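Local coordinates for protein fatty acid CoA ligase (Marinactinospora thermotolerans, PDB 6SQ8) that belongs to the ANL superfamily of AMP-binding enzymes, pairing a large N-terminal domain with a small C-terminal one, and binds adenosine monophosphate in the crystal, at residues R9-I14 with T144-R149; R32-L37 with A63-L68; H40-A45 with V122-G127; A99-E104 with A109-L114. All coordinates share one frame; numbering follows the deposited sequence.

Interaction 1. Residues R9-I14 with T144-R149; sequences RVMDGI and TPLRYR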
loop_
_atom_site.group_PDB
_atom_site.type_symbol
_atom_site.label_atom_id
_atom_site.label_comp_id
_atom_site.label_asym_id
_atom_site.label_seq_id
_atom_site.Cartn_x
_atom_site.Cartn_y
_atom_site.Cartn_z
ATOM N N ARG A 9 4.090 19.597 11.415
ATOM C CA ARG A 9 3.329 19.951 10.203
ATOM C C ARG A 9 1.928 19.351 10.278
ATOM O O ARG A 9 0.936 20.015 9.917
ATOM C CB ARG A 9 4.008 19.466 8.919
ATOM C CG ARG A 9 3.312 19.928 7.643
ATOM C CD ARG A 9 3.928 19.293 6.413
ATOM N NE ARG A 9 3.199 19.638 5.195
ATOM C CZ ARG A 9 3.699 19.532 3.975
ATOM N NH1 ARG A 9 4.877 18.954 3.774
ATOM N NH2 ARG A 9 3.018 20.027 2.960
ATOM N N VAL A 10 1.862 18.097 10.732
ATOM C CA VAL A 10 0.609 17.380 10.799
ATOM C C VAL A 10 -0.254 18.027 11.887
ATOM O O VAL A 10 -1.375 18.442 11.616
ATOM C CB VAL A 10 0.837 15.882 11.055
ATOM C CG1 VAL A 10 -0.485 15.153 11.150
ATOM C CG2 VAL A 10 1.749 15.236 10.001
ATOM N N MET A 11 0.304 18.148 13.097
ATOM C CA MET A 11 -0.353 18.803 14.223
ATOM C C MET A 11 -0.901 20.175 13.804
ATOM O O MET A 11 -2.047 20.529 14.102
ATOM C CB MET A 11 0.632 18.986 15.380
ATOM C CG MET A 11 0.969 17.702 16.106
ATOM S SD MET A 11 -0.465 16.938 16.913
ATOM C CE MET A 11 -1.142 18.275 17.907
ATOM N N ASP A 12 -0.063 20.942 13.105
ATOM C CA ASP A 12 -0.344 22.321 12.745
ATOM C C ASP A 12 -1.589 22.375 11.854
ATOM O O ASP A 12 -2.346 23.334 11.909
ATOM C CB ASP A 12 0.859 22.966 12.042
ATOM C CG ASP A 12 1.234 24.361 12.546
ATOM O OD1 ASP A 12 1.244 24.560 13.792
ATOM O OD2 ASP A 12 1.511 25.255 11.689
ATOM N N GLY A 13 -1.780 21.346 11.023
ATOM C CA GLY A 13 -2.826 21.318 9.994
ATOM C C GLY A 13 -4.210 21.020 10.559
ATOM O O GLY A 13 -5.199 21.440 9.986
ATOM N N ILE A 14 -4.270 20.300 11.683
ATOM C CA ILE A 14 -5.510 19.692 12.206
ATOM C C ILE A 14 -6.613 20.747 12.321
ATOM O O ILE A 14 -6.430 21.767 12.982
ATOM C CB ILE A 14 -5.242 19.011 13.561
ATOM C CG1 ILE A 14 -4.208 17.891 13.416
ATOM C CG2 ILE A 14 -6.531 18.501 14.181
ATOM C CD1 ILE A 14 -3.766 17.275 14.731
ATOM N N THR A 144 -0.478 21.311 29.831
ATOM C CA THR A 144 0.812 20.729 29.352
ATOM C C THR A 144 0.854 20.793 27.826
ATOM O O THR A 144 -0.016 20.228 27.163
ATOM C CB THR A 144 1.049 19.271 29.807
ATOM O OG1 THR A 144 0.413 19.023 31.065
ATOM C CG2 THR A 144 2.528 18.931 29.888
ATOM N N PRO A 145 1.872 21.435 27.201
ATOM C CA PRO A 145 1.978 21.498 25.743
ATOM C C PRO A 145 2.731 20.281 25.183
ATOM O O PRO A 145 3.384 19.571 25.959
ATOM C CB PRO A 145 2.782 22.792 25.549
ATOM C CG PRO A 145 3.765 22.761 26.696
ATOM C CD PRO A 145 3.006 22.119 27.841
ATOM N N LEU A 146 2.642 20.060 23.864
ATOM C CA LEU A 146 3.321 18.950 23.243
ATOM C C LEU A 146 4.834 19.238 23.236
ATOM O O LEU A 146 5.281 20.272 22.752
ATOM C CB LEU A 146 2.749 18.727 21.836
ATOM C CG LEU A 146 3.342 17.561 21.029
ATOM C CD1 LEU A 146 3.144 16.241 21.749
ATOM C CD2 LEU A 146 2.758 17.470 19.632
ATOM N N ARG A 147 5.594 18.310 23.828
ATOM C CA ARG A 147 7.019 18.483 24.051
ATOM C C ARG A 147 7.733 17.576 23.048
ATOM O O ARG A 147 7.848 16.357 23.277
ATOM C CB ARG A 147 7.381 18.184 25.517
ATOM N N TYR A 148 8.190 18.163 21.935
ATOM C CA TYR A 148 8.871 17.401 20.852
ATOM C C TYR A 148 10.321 17.080 21.240
ATOM O O TYR A 148 10.980 17.854 21.888
ATOM C CB TYR A 148 8.888 18.182 19.538
ATOM C CG TYR A 148 7.543 18.534 18.948
ATOM C CD1 TYR A 148 6.853 19.672 19.343
ATOM C CD2 TYR A 148 6.988 17.761 17.936
ATOM C CE1 TYR A 148 5.640 20.018 18.768
ATOM C CE2 TYR A 148 5.776 18.096 17.345
ATOM C CZ TYR A 148 5.103 19.234 17.764
ATOM O OH TYR A 148 3.901 19.570 17.226
ATOM N N ARG A 149 10.802 15.916 20.825
ATOM C CA ARG A 149 12.218 15.553 20.849
ATOM C C ARG A 149 12.605 15.133 19.417
ATOM O O ARG A 149 11.738 14.818 18.599
ATOM C CB ARG A 149 12.471 14.427 21.865
ATOM C CG ARG A 149 11.725 14.564 23.189
ATOM C CD ARG A 149 12.037 13.453 24.185
ATOM N NE ARG A 149 11.714 12.108 23.714
ATOM C CZ ARG A 149 11.827 10.987 24.439
ATOM N NH1 ARG A 149 12.040 11.053 25.741
ATOM N NH2 ARG A 149 11.735 9.800 23.859
#

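Interaction 2. Residues R32-L37 with A63-L68; sequences RHQVRL and AIALRL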
loop_
_atom_site.group_PDB
_atom_site.type_symbol
_atom_site.label_atom_id
_atom_site.label_comp_id
_atom_site.label_asym_id
_atom_site.label_seq_id
_atom_site.Cartn_x
_atom_site.Cartn_y
_atom_site.Cartn_z
ATOM N N ARG A 32 -5.847 16.698 19.309
ATOM C CA ARG A 32 -4.634 17.411 19.726
ATOM C C ARG A 32 -4.328 17.054 21.185
ATOM O O ARG A 32 -3.195 16.653 21.508
ATOM C CB ARG A 32 -4.803 18.925 19.563
ATOM C CG ARG A 32 -4.712 19.444 18.137
ATOM C CD ARG A 32 -5.308 20.846 18.061
ATOM N NE ARG A 32 -5.298 21.447 16.731
ATOM C CZ ARG A 32 -4.189 21.800 16.076
ATOM N NH1 ARG A 32 -3.009 21.680 16.667
ATOM N NH2 ARG A 32 -4.259 22.238 14.825
ATOM N N HIS A 33 -5.370 17.147 22.028
ATOM C CA HIS A 33 -5.295 16.804 23.437
ATOM C C HIS A 33 -4.736 15.375 23.620
ATOM O O HIS A 33 -3.858 15.148 24.462
ATOM C CB HIS A 33 -6.666 17.009 24.111
ATOM C CG HIS A 33 -6.675 16.617 25.557
ATOM N ND1 HIS A 33 -6.862 15.299 25.979
ATOM C CD2 HIS A 33 -6.487 17.347 26.685
ATOM C CE1 HIS A 33 -6.799 15.249 27.297
ATOM N NE2 HIS A 33 -6.566 16.490 27.751
ATOM N N GLN A 34 -5.234 14.418 22.829
ATOM C CA GLN A 34 -4.829 13.011 22.960
ATOM C C GLN A 34 -3.360 12.815 22.574
ATOM O O GLN A 34 -2.683 11.963 23.135
ATOM C CB GLN A 34 -5.740 12.105 22.137
ATOM C CG GLN A 34 -6.707 11.348 23.030
ATOM C CD GLN A 34 -6.139 10.052 23.547
ATOM O OE1 GLN A 34 -5.204 9.483 22.990
ATOM N NE2 GLN A 34 -6.722 9.559 24.625
ATOM N N VAL A 35 -2.880 13.596 21.606
ATOM C CA VAL A 35 -1.500 13.489 21.187
ATOM C C VAL A 35 -0.611 13.936 22.352
ATOM O O VAL A 35 0.385 13.269 22.671
ATOM C CB VAL A 35 -1.217 14.299 19.909
ATOM C CG1 VAL A 35 0.265 14.260 19.552
ATOM C CG2 VAL A 35 -2.052 13.806 18.739
ATOM N N ARG A 36 -0.990 15.062 22.966
ATOM C CA ARG A 36 -0.247 15.645 24.081
ATOM C C ARG A 36 -0.165 14.617 25.219
ATOM O O ARG A 36 0.922 14.332 25.757
ATOM C CB ARG A 36 -0.934 16.917 24.584
ATOM C CG ARG A 36 -0.982 18.081 23.608
ATOM C CD ARG A 36 -1.628 19.272 24.277
ATOM N NE ARG A 36 -2.243 20.160 23.309
ATOM C CZ ARG A 36 -3.501 20.576 23.355
ATOM N NH1 ARG A 36 -4.284 20.158 24.335
ATOM N NH2 ARG A 36 -3.956 21.446 22.455
ATOM N N LEU A 37 -1.330 14.053 25.547
ATOM C CA LEU A 37 -1.484 13.059 26.590
ATOM C C LEU A 37 -0.560 11.860 26.344
ATOM O O LEU A 37 0.246 11.497 27.196
ATOM C CB LEU A 37 -2.954 12.634 26.613
ATOM C CG LEU A 37 -3.404 11.895 27.878
ATOM C CD1 LEU A 37 -4.846 12.264 28.215
ATOM C CD2 LEU A 37 -3.243 10.386 27.739
ATOM N N ALA A 63 -5.492 5.510 17.560
ATOM C CA ALA A 63 -4.299 4.967 16.919
ATOM C C ALA A 63 -3.654 6.014 15.998
ATOM O O ALA A 63 -2.442 5.947 15.723
ATOM C CB ALA A 63 -4.629 3.694 16.171
ATOM N N ILE A 64 -4.478 6.939 15.498
ATOM C CA ILE A 64 -4.036 8.075 14.696
ATOM C C ILE A 64 -3.150 8.981 15.570
ATOM O O ILE A 64 -2.029 9.390 15.137
ATOM C CB ILE A 64 -5.242 8.836 14.092
ATOM C CG1 ILE A 64 -5.968 7.996 13.045
ATOM C CG2 ILE A 64 -4.817 10.175 13.522
ATOM C CD1 ILE A 64 -7.172 8.669 12.446
ATOM N N ALA A 65 -3.664 9.285 16.777
ATOM C CA ALA A 65 -2.984 10.074 17.801
ATOM C C ALA A 65 -1.680 9.391 18.217
ATOM O O ALA A 65 -0.672 10.065 18.433
ATOM C CB ALA A 65 -3.891 10.276 18.986
ATOM N N LEU A 66 -1.708 8.060 18.352
ATOM C CA LEU A 66 -0.563 7.332 18.880
ATOM C C LEU A 66 0.629 7.507 17.931
ATOM O O LEU A 66 1.738 7.745 18.381
ATOM C CB LEU A 66 -0.907 5.851 19.080
ATOM C CG LEU A 66 0.258 4.952 19.510
ATOM C CD1 LEU A 66 0.826 5.428 20.828
ATOM C CD2 LEU A 66 -0.155 3.496 19.620
ATOM N N ARG A 67 0.388 7.370 16.623
ATOM C CA ARG A 67 1.475 7.421 15.633
ATOM C C ARG A 67 2.134 8.803 15.706
ATOM O O ARG A 67 3.366 8.929 15.735
ATOM C CB ARG A 67 0.950 7.136 14.226
ATOM C CG ARG A 67 2.010 7.039 13.125
ATOM C CD ARG A 67 1.382 7.238 11.752
ATOM N NE ARG A 67 2.073 6.607 10.629
ATOM C CZ ARG A 67 1.679 5.491 10.027
ATOM N NH1 ARG A 67 0.729 4.755 10.579
ATOM N NH2 ARG A 67 2.232 5.119 8.882
ATOM N N LEU A 68 1.278 9.822 15.763
ATOM C CA LEU A 68 1.676 11.195 15.759
ATOM C C LEU A 68 2.475 11.487 17.035
ATOM O O LEU A 68 3.487 12.183 16.991
ATOM C CB LEU A 68 0.400 12.038 15.647
ATOM C CG LEU A 68 0.568 13.483 15.202
ATOM C CD1 LEU A 68 1.634 13.626 14.133
ATOM C CD2 LEU A 68 -0.756 14.036 14.711
#

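Interaction 3. Residues H40-A45 with V122-G127; sequences HALTEA and VVLSLG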
loop_
_atom_site.group_PDB
_atom_site.type_symbol
_atom_site.label_atom_id
_atom_site.label_comp_id
_atom_site.label_asym_id
_atom_site.label_seq_id
_atom_site.Cartn_x
_atom_site.Cartn_y
_atom_site.Cartn_z
ATOM N N HIS A 40 3.248 12.737 26.415
ATOM C CA HIS A 40 3.715 12.853 27.801
ATOM C C HIS A 40 3.866 11.459 28.446
ATOM O O HIS A 40 4.904 11.138 29.014
ATOM C CB HIS A 40 2.773 13.772 28.588
ATOM C CG HIS A 40 3.228 14.004 29.989
ATOM N ND1 HIS A 40 2.860 13.186 31.054
ATOM C CD2 HIS A 40 3.998 14.985 30.506
ATOM C CE1 HIS A 40 3.396 13.655 32.163
ATOM N NE2 HIS A 40 4.111 14.742 31.850
ATOM N N ALA A 41 2.842 10.613 28.321
ATOM C CA ALA A 41 2.845 9.293 28.927
ATOM C C ALA A 41 4.027 8.440 28.436
ATOM O O ALA A 41 4.640 7.707 29.218
ATOM C CB ALA A 41 1.532 8.609 28.642
ATOM N N LEU A 42 4.324 8.512 27.129
ATOM C CA LEU A 42 5.406 7.711 26.499
ATOM C C LEU A 42 6.772 8.249 26.949
ATOM O O LEU A 42 7.699 7.471 27.183
ATOM C CB LEU A 42 5.285 7.791 24.971
ATOM C CG LEU A 42 4.132 7.030 24.329
ATOM C CD1 LEU A 42 3.863 7.562 22.934
ATOM C CD2 LEU A 42 4.435 5.551 24.261
ATOM N N THR A 43 6.880 9.586 27.012
ATOM C CA THR A 43 8.064 10.280 27.496
ATOM C C THR A 43 8.347 9.796 28.920
ATOM O O THR A 43 9.428 9.255 29.171
ATOM C CB THR A 43 7.894 11.806 27.387
ATOM O OG1 THR A 43 8.385 12.217 26.105
ATOM C CG2 THR A 43 8.589 12.606 28.470
ATOM N N GLU A 44 7.342 9.936 29.800
ATOM C CA GLU A 44 7.437 9.603 31.232
ATOM C C GLU A 44 7.794 8.133 31.440
ATOM O O GLU A 44 8.401 7.806 32.426
ATOM C CB GLU A 44 6.133 9.886 31.983
ATOM C CG GLU A 44 5.823 11.359 32.179
ATOM C CD GLU A 44 6.909 12.239 32.771
ATOM O OE1 GLU A 44 6.906 13.452 32.466
ATOM O OE2 GLU A 44 7.762 11.697 33.501
ATOM N N ALA A 45 7.407 7.253 30.519
ATOM C CA ALA A 45 7.628 5.819 30.672
ATOM C C ALA A 45 9.081 5.439 30.366
ATOM O O ALA A 45 9.436 4.254 30.430
ATOM C CB ALA A 45 6.670 5.057 29.786
ATOM N N VAL A 122 9.233 -1.804 27.967
ATOM C CA VAL A 122 8.020 -1.131 28.431
ATOM C C VAL A 122 6.840 -1.681 27.626
ATOM O O VAL A 122 6.917 -1.825 26.421
ATOM C CB VAL A 122 8.140 0.396 28.268
ATOM C CG1 VAL A 122 6.957 1.141 28.849
ATOM C CG2 VAL A 122 9.443 0.927 28.851
ATOM N N VAL A 123 5.746 -1.990 28.315
ATOM C CA VAL A 123 4.544 -2.519 27.689
ATOM C C VAL A 123 3.365 -1.669 28.161
ATOM O O VAL A 123 3.031 -1.697 29.319
ATOM C CB VAL A 123 4.337 -4.015 27.998
ATOM C CG1 VAL A 123 3.004 -4.506 27.485
ATOM C CG2 VAL A 123 5.443 -4.879 27.407
ATOM N N LEU A 124 2.763 -0.929 27.225
ATOM C CA LEU A 124 1.701 0.053 27.482
ATOM C C LEU A 124 0.447 -0.285 26.666
ATOM O O LEU A 124 0.521 -0.978 25.640
ATOM C CB LEU A 124 2.222 1.437 27.116
ATOM C CG LEU A 124 3.554 1.822 27.749
ATOM C CD1 LEU A 124 4.089 3.115 27.162
ATOM C CD2 LEU A 124 3.426 1.964 29.253
ATOM N N SER A 125 -0.711 0.197 27.125
ATOM C CA SER A 125 -1.978 -0.137 26.495
ATOM C C SER A 125 -2.873 1.096 26.436
ATOM O O SER A 125 -2.858 1.932 27.331
ATOM C CB SER A 125 -2.653 -1.278 27.202
ATOM O OG SER A 125 -3.228 -0.844 28.426
ATOM N N LEU A 126 -3.652 1.190 25.360
ATOM C CA LEU A 126 -4.618 2.262 25.169
ATOM C C LEU A 126 -5.925 1.858 25.859
ATOM O O LEU A 126 -6.857 1.359 25.230
ATOM C CB LEU A 126 -4.818 2.473 23.668
ATOM C CG LEU A 126 -4.051 3.633 23.038
ATOM C CD1 LEU A 126 -2.614 3.709 23.535
ATOM C CD2 LEU A 126 -4.102 3.523 21.516
ATOM N N GLY A 127 -5.959 2.075 27.177
ATOM C CA GLY A 127 -7.088 1.706 28.018
ATOM C C GLY A 127 -6.735 0.539 28.931
ATOM O O GLY A 127 -5.719 -0.114 28.713
#

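Interaction 4. Residues A99-E104 with A109-L114; sequences AALVFE and ARAADL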
loop_
_atom_site.group_PDB
_atom_site.type_symbol
_atom_site.label_atom_id
_atom_site.label_comp_id
_atom_site.label_asym_id
_atom_site.label_seq_id
_atom_site.Cartn_x
_atom_site.Cartn_y
_atom_site.Cartn_z
ATOM N N ALA A 99 11.589 0.064 21.927
ATOM C CA ALA A 99 11.712 0.394 23.338
ATOM C C ALA A 99 10.375 0.206 24.072
ATOM O O ALA A 99 10.311 0.364 25.298
ATOM C CB ALA A 99 12.193 1.806 23.484
ATOM N N ALA A 100 9.319 -0.143 23.326
ATOM C CA ALA A 100 7.984 -0.242 23.866
ATOM C C ALA A 100 7.095 -1.019 22.901
ATOM O O ALA A 100 7.344 -1.042 21.701
ATOM C CB ALA A 100 7.432 1.144 24.119
ATOM N N LEU A 101 6.063 -1.653 23.463
ATOM C CA LEU A 101 4.920 -2.161 22.708
ATOM C C LEU A 101 3.661 -1.499 23.260
ATOM O O LEU A 101 3.326 -1.717 24.385
ATOM C CB LEU A 101 4.845 -3.679 22.855
ATOM C CG LEU A 101 3.574 -4.312 22.299
ATOM C CD1 LEU A 101 3.593 -4.332 20.771
ATOM C CD2 LEU A 101 3.384 -5.718 22.855
ATOM N N VAL A 102 3.012 -0.660 22.457
ATOM C CA VAL A 102 1.731 -0.072 22.796
ATOM C C VAL A 102 0.663 -0.855 22.041
ATOM O O VAL A 102 0.817 -1.080 20.848
ATOM C CB VAL A 102 1.684 1.422 22.444
ATOM C CG1 VAL A 102 0.352 2.050 22.828
ATOM C CG2 VAL A 102 2.829 2.176 23.084
ATOM N N PHE A 103 -0.386 -1.293 22.745
ATOM C CA PHE A 103 -1.440 -2.083 22.112
ATOM C C PHE A 103 -2.811 -1.664 22.641
ATOM O O PHE A 103 -2.917 -0.994 23.656
ATOM C CB PHE A 103 -1.184 -3.579 22.308
ATOM C CG PHE A 103 -1.383 -4.080 23.714
ATOM C CD1 PHE A 103 -0.359 -4.020 24.641
ATOM C CD2 PHE A 103 -2.589 -4.627 24.106
ATOM C CE1 PHE A 103 -0.548 -4.464 25.937
ATOM C CE2 PHE A 103 -2.771 -5.076 25.401
ATOM C CZ PHE A 103 -1.749 -4.994 26.311
ATOM N N GLU A 104 -3.847 -2.046 21.893
ATOM C CA GLU A 104 -5.241 -1.752 22.249
ATOM C C GLU A 104 -5.847 -2.983 22.925
ATOM O O GLU A 104 -5.449 -4.104 22.628
ATOM C CB GLU A 104 -6.049 -1.348 21.013
ATOM C CG GLU A 104 -5.773 0.055 20.523
ATOM C CD GLU A 104 -6.619 0.483 19.327
ATOM O OE1 GLU A 104 -6.934 -0.383 18.469
ATOM O OE2 GLU A 104 -6.966 1.685 19.259
ATOM N N ALA A 109 -4.949 -10.449 23.242
ATOM C CA ALA A 109 -4.626 -11.833 22.945
ATOM C C ALA A 109 -3.319 -11.899 22.147
ATOM O O ALA A 109 -2.396 -12.612 22.521
ATOM C CB ALA A 109 -5.763 -12.493 22.196
ATOM N N ARG A 110 -3.256 -11.130 21.056
ATOM C CA ARG A 110 -2.093 -11.116 20.173
ATOM C C ARG A 110 -0.893 -10.482 20.891
ATOM O O ARG A 110 0.238 -10.911 20.699
ATOM C CB ARG A 110 -2.426 -10.398 18.863
ATOM C CG ARG A 110 -1.247 -10.266 17.913
ATOM C CD ARG A 110 -0.563 -11.581 17.556
ATOM N NE ARG A 110 -1.415 -12.463 16.775
ATOM C CZ ARG A 110 -1.473 -12.484 15.444
ATOM N NH1 ARG A 110 -0.698 -11.689 14.725
ATOM N NH2 ARG A 110 -2.320 -13.296 14.835
ATOM N N ALA A 111 -1.148 -9.466 21.715
ATOM C CA ALA A 111 -0.079 -8.780 22.441
ATOM C C ALA A 111 0.635 -9.778 23.366
ATOM O O ALA A 111 1.867 -9.802 23.445
ATOM C CB ALA A 111 -0.615 -7.587 23.213
ATOM N N ALA A 112 -0.163 -10.580 24.077
ATOM C CA ALA A 112 0.338 -11.585 25.009
ATOM C C ALA A 112 1.163 -12.617 24.231
ATOM O O ALA A 112 2.316 -12.880 24.560
ATOM C CB ALA A 112 -0.816 -12.220 25.746
ATOM N N ASP A 113 0.555 -13.159 23.174
ATOM C CA ASP A 113 1.191 -14.078 22.239
ATOM C C ASP A 113 2.585 -13.557 21.854
ATOM O O ASP A 113 3.568 -14.300 21.895
ATOM C CB ASP A 113 0.287 -14.246 21.015
ATOM C CG ASP A 113 0.373 -15.572 20.302
ATOM O OD1 ASP A 113 1.454 -16.218 20.392
ATOM O OD2 ASP A 113 -0.622 -15.904 19.610
ATOM N N LEU A 114 2.657 -12.273 21.475
ATOM C CA LEU A 114 3.890 -11.614 21.020
ATOM C C LEU A 114 4.929 -11.622 22.144
ATOM O O LEU A 114 6.111 -11.877 21.899
ATOM C CB LEU A 114 3.581 -10.176 20.577
ATOM C CG LEU A 114 3.070 -10.034 19.141
ATOM C CD1 LEU A 114 2.493 -8.654 18.877
ATOM C CD2 LEU A 114 4.155 -10.346 18.127
#

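Interaction 1. Residues R9-I14 with T144-R149
Met11 meets both Leu146 and Tyr148, and alone carries the contact for residues 9-14. Arg9 comes first along the helix and points away, bridging to Asp183 and bonding to Ser179. Val10 follows, turned inward onto Leu68 of helix 61-72. Met11 faces the extended loop 144-149. Its CG lies anti to the carbonyl carbon (chi1 -73°), carrying the start of the chain to the loop; bends at chi2 and chi3 turn the sulfur and CE aside, toward helix 28-44, and the residue also packs on Arg32, Val35 and Leu68.

Met11 CG makes the nearest approaches, with CB close behind. The side chains of Met11 and Leu146 reach toward each other tip to tip, with Met11 CG 4.0 Å from Leu146 CD2. Tyr148 OH lies 3.7 Å from the same CG and 3.8 Å from Met11 CB. The phenol reaches the methionine by its hydroxyl end, the side chains crossing at a slant, in van der Waals contact and not a stack. Within the loop, Leu146 CG sits 4.0 Å above one face of the Tyr148 ring, toward its rim, and the two partners of Met11 brace each other. Past Met11 the helix runs out through Gly13; Ile14 leaves helical geometry, and its carbonyl accepts a bond from Arg32. Mostly apolar, the contact joins the N-terminal helix to a sequence-distant loop at the outer edge of an AMP-binding enzyme's N-terminal domain.

Interaction 2. Residues R32-L37 with A63-L68
Two helices of the N-terminal AMP-binding domain, 28-44 and 61-72, pack against each other here, and Val35 and Ala65 mark the crossing. The axes of the two short segments come within 8.5 Å at a crossing angle of -50°, close to the value expected of ridges-into-grooves packing between i±4 ridges. Ala65 makes the close approach possible: with only a methyl on this face, its CA comes to 5.0 Å from Val35 CA.

All the atoms that touch are carbons, on buried residues. Ala65 CB fits between two neighbours of helix 28-44, with Gln34 CB 4.1 Å away and Val35 CG2 4.0 Å away. Gln34 contributes just the root of its side chain to the crossing; the chain then bends at chi2, and the residue also packs on Trp61 and Arg62, earlier on helix 61-72, and on Leu136. Val35 uses one branch. CG1 is anti to the backbone N (chi1 175°), which leaves CG2 anti to the carbonyl carbon, and that methyl is the one laid against helix 61-72. Beyond the crossing, a third helix, 5-13, closes over the end of the interface. Val35 CG2 serves two residues at once: besides resting on the backbone CA of Ala65, it meets the Leu68 CD2 methyl one turn along, at 4.2 Å.

Interaction 3. Residues H40-A45 with V122-G127
Leu42 and Leu124 bring the C-terminal end of helix 28-44 down onto strand 122-125, with Ala45 and Val122 beside them. Each leucine has its CG anti to its own carbonyl carbon, chi1 being -72° in Leu42 and -52° in Leu124. For Leu42 this matters: its CB does not leave the helix straight at the strand, and it is the outer part of the chain that reaches across, ending with Leu42 CD2 3.8 Å from Leu124 CD1. The two side chains pass at an angle, methyl against methyl.

Leu124 CD1 is shared. Besides the Leu42 methyl it lies 4.2 Å from Ala45 CB, and so fits between residues three apart on the helix end. Val122, two positions back on the same strand face, spreads its two methyls over Ala45. With CG1 anti to the backbone N, that branch stands 4.0 Å from Ala45 CB, while Val122 CG2 lies 3.7 Å from Ala45 O, a van der Waals approach to the carbonyl just past the helix.

Further along, the strand gives way to an inverse gamma turn centred on Leu126. Ser125 OG donates to Gly127 O at 2.6 Å, nearly in line with the carbonyl, tying the turn together.

Strand 122-125 runs in a parallel sheet between strands 98-103 and 133-134. Leu42 also touches Val102 on the neighbouring strand and Val70 on helix 61-72, while Ile135 packs on both Ala41 and Leu124; helix 28-44 therefore lies over one face of the sheet beside helix 61-72.

Interaction 4. Residues A99-E104 with A109-L114
Phe103 and Ala111 mark where strand 98-103 and helix 108-117 come closest, their CA atoms 6.8 Å apart, with both CB atoms directed into the space between strand and helix. The Ala111 methyl sits squarely over one face of the Phe103 ring: Ala111 CB is 3.7 Å from the ring centroid and 14° off the ring normal, a CH-pi contact. Phe103 CG is the nearest ring atom at 3.6 Å, yet even Phe103 CZ is only 4.2 Å from Ala111 CB, so the methyl meets the whole six-membered face and not an edge. A chi1 of 71° sets Phe103 CG between its backbone N and carbonyl carbon and, with the ring turned by chi2, lays the flat side toward the helix.

Strand 98-103, helix 108-117 and strand 122-125 form a beta-alpha-beta unit of the N-terminal domain, and this contact seats the helix on the strand that precedes it. Leu101, two residues earlier on the same strand face, takes a lighter share, with Leu101 CD2 4.4 Å from Ala111 CB and equally far from Ala111 O. Val102 between them points to the opposite face of the sheet, toward Leu124 and Leu126. One turn after Ala111, Leu114 packs on Gln89, Ala90 and Ile93 of helix 86-95. Just past the strand, the Glu104 carboxylate is held by Ala58 N through OE1 and by Thr60 OG1 through OE2.

Interactions 2 and 4 are fully buried, while interactions 1 and 3 are partly buried nearer the edge of the domain. Helix 28-44 serves both 2 and 3, packing on another helix in the first and on a sheet in the second. Interaction 1 is tied to 2 because helix 5-13 packs on both helices, 28-44 and 61-72, that interaction 2 joins. Interactions 3 and 4 lie on opposite faces of one parallel sheet, whose adjacent strands are joined by a backbone bond from Leu124 N to Leu101 O. All four are held mainly by apolar contact, but methyl-to-methyl packing dominates in 2 and 3, a phenol end enters in 1, and an aromatic face in 4.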